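Local coordinates for kinectin 1 (Kinesin receptor) (Legionella pneumophila, PDB 4MU6), which is an effector of Legionella pneumophila whose cellular function is not settled, represented here by its long, mostly helical N-terminal coiled-coil domain, at residues A[209-214]-A[222-227]. Numbering follows the deposited sequence.
Sequences QARIGY and LSTLSG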
loop_
_atom_site.group_PDB
_atom_site.type_symbol
_atom_site.label_atom_id
_atom_site.label_comp_id
_atom_site.label_asym_id
_atom_site.label_seq_id
_atom_site.Cartn_x
_atom_site.Cartn_y
_atom_site.Cartn_z
ATOM N N GLN A 209 1.809 -0.395 15.579
ATOM C CA GLN A 209 1.029 0.655 16.210
ATOM C C GLN A 209 0.015 1.224 15.210
ATOM O O GLN A 209 -1.164 1.441 15.545
ATOM C CB GLN A 209 1.943 1.764 16.707
ATOM C CG GLN A 209 1.205 2.890 17.415
ATOM C CD GLN A 209 0.873 2.561 18.862
ATOM O OE1 GLN A 209 1.169 1.467 19.348
ATOM N NE2 GLN A 209 0.255 3.511 19.561
ATOM N N ALA A 210 0.477 1.456 13.980
ATOM C CA ALA A 210 -0.384 2.013 12.940
ATOM C C ALA A 210 -1.545 1.079 12.657
ATOM O O ALA A 210 -2.650 1.527 12.339
ATOM C CB ALA A 210 0.400 2.269 11.658
ATOM N N ARG A 211 -1.296 -0.223 12.755
ATOM C CA ARG A 211 -2.349 -1.190 12.486
ATOM C C ARG A 211 -3.509 -1.057 13.470
ATOM O O ARG A 211 -4.664 -1.252 13.091
ATOM C CB ARG A 211 -1.812 -2.624 12.437
ATOM C CG ARG A 211 -0.898 -2.882 11.235
ATOM C CD ARG A 211 -0.554 -4.359 11.084
ATOM N NE ARG A 211 0.493 -4.535 10.091
ATOM C CZ ARG A 211 1.793 -4.648 10.363
ATOM N NH1 ARG A 211 2.235 -4.640 11.616
ATOM N NH2 ARG A 211 2.654 -4.781 9.377
ATOM N N ILE A 212 -3.204 -0.708 14.720
ATOM C CA ILE A 212 -4.248 -0.466 15.713
ATOM C C ILE A 212 -5.187 0.645 15.243
ATOM O O ILE A 212 -6.390 0.525 15.349
ATOM C CB ILE A 212 -3.653 -0.061 17.081
ATOM C CG1 ILE A 212 -2.814 -1.205 17.675
ATOM C CG2 ILE A 212 -4.757 0.371 18.021
ATOM C CD1 ILE A 212 -3.633 -2.430 18.067
ATOM N N GLY A 213 -4.626 1.729 14.724
ATOM C CA GLY A 213 -5.431 2.824 14.221
ATOM C C GLY A 213 -6.190 2.420 12.968
ATOM O O GLY A 213 -7.390 2.677 12.851
ATOM N N TYR A 214 -5.496 1.775 12.034
ATOM C CA TYR A 214 -6.129 1.376 10.778
ATOM C C TYR A 214 -7.280 0.414 11.017
ATOM O O TYR A 214 -8.355 0.567 10.438
ATOM C CB TYR A 214 -5.113 0.750 9.815
ATOM C CG TYR A 214 -5.728 0.145 8.564
ATOM C CD1 TYR A 214 -6.187 0.954 7.523
ATOM C CD2 TYR A 214 -5.857 -1.233 8.425
ATOM C CE1 TYR A 214 -6.742 0.405 6.379
ATOM C CE2 TYR A 214 -6.408 -1.792 7.274
ATOM C CZ TYR A 214 -6.844 -0.967 6.259
ATOM O OH TYR A 214 -7.392 -1.514 5.128
ATOM N N LEU A 222 -1.182 3.824 5.157
ATOM C CA LEU A 222 0.211 3.985 4.726
ATOM C C LEU A 222 1.226 3.768 5.840
ATOM O O LEU A 222 2.322 3.278 5.571
ATOM C CB LEU A 222 0.439 5.330 4.017
ATOM C CG LEU A 222 -0.328 5.451 2.686
ATOM C CD1 LEU A 222 -0.259 6.860 2.118
ATOM C CD2 LEU A 222 0.212 4.438 1.691
ATOM N N SER A 223 0.866 4.106 7.084
ATOM C CA SER A 223 1.809 3.943 8.199
ATOM C C SER A 223 1.957 2.475 8.605
ATOM O O SER A 223 2.817 2.133 9.406
ATOM C CB SER A 223 1.441 4.810 9.412
ATOM O OG SER A 223 1.379 6.191 9.082
ATOM N N THR A 224 1.137 1.595 8.038
ATOM C CA THR A 224 1.356 0.168 8.256
ATOM C C THR A 224 2.317 -0.427 7.219
ATOM O O THR A 224 2.602 -1.622 7.251
ATOM C CB THR A 224 0.045 -0.634 8.228
ATOM O OG1 THR A 224 -0.371 -0.830 6.867
ATOM C CG2 THR A 224 -1.055 0.108 9.002
ATOM N N LEU A 225 2.801 0.394 6.288
ATOM C CA LEU A 225 3.655 -0.124 5.211
ATOM C C LEU A 225 5.045 0.497 5.230
ATOM O O LEU A 225 5.211 1.642 5.653
ATOM C CB LEU A 225 3.017 0.141 3.847
ATOM C CG LEU A 225 1.546 -0.269 3.750
ATOM C CD1 LEU A 225 0.928 0.300 2.488
ATOM C CD2 LEU A 225 1.413 -1.784 3.794
ATOM N N SER A 226 6.031 -0.251 4.738
ATOM C CA SER A 226 7.371 0.284 4.532
ATOM C C SER A 226 7.273 1.284 3.397
ATOM O O SER A 226 6.299 1.264 2.646
ATOM C CB SER A 226 8.329 -0.831 4.128
ATOM O OG SER A 226 7.906 -1.402 2.891
ATOM N N GLY A 227 8.283 2.141 3.257
ATOM C CA GLY A 227 8.272 3.170 2.228
ATOM C C GLY A 227 8.096 2.606 0.826
ATOM O O GLY A 227 7.355 3.153 0.006
HETATM O O HOH W 1 0.507 -3.929 7.396
#
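Where helix 158-217 of this elongated coiled-coil domain ends, the chain folds back through a short 3-10 turn before helix 227-273 begins, and that turn lays Thr224 against Ala210, Arg211 and Tyr214 of the helix it has just left. Ala210 and Thr224 bring the two backbones closest, with 5.3 Å between their CA atoms. The methyl of Ala210 points at the turn: its CB lies 3.3 Å from Ser223 O and 3.5 Å from Ser223 CB, so it rests on the Ser223-Thr224 peptide. Thr224 CG2 reaches the helix 3.7 Å from Ala210 CB and also meets Arg211 CG, while Tyr214 CB closes the group more loosely, 4.2 Å from Thr224 CG2. With chi1 at 78°, Thr224 sends CG2 to the helix and leaves OG1 to bond Ile221 O, just before the turn.

Arg211 runs extended from CG to NE across the threonine side chain. One water spans the polar end of the contact, accepting from Arg211 NE at 2.8 Å and donating to Thr224 O at 3.1 Å. The guanidinium also forms a salt bridge through NH2 with Asp80, on helix 43-105. Tyr214 also touches Ile221 and reaches that same helix, where its OH bonds Gln70 and its ring meets Tyr73. Ser223 OG turns to Asp220, inside the connecting loop.

No direct hydrogen bond joins the two segments: they meet through aliphatic groups, the Ala210 methyl against the Ser223 carbonyl, and one water bridge. Shape fit and that water thus join turn to helix here, beside an arginine whose charge is probably balanced in part by Asp80, while Gln76, bonded to Ser226 N, and the packing of Leu222 and Leu225 on helix 227-273 also hold the turn.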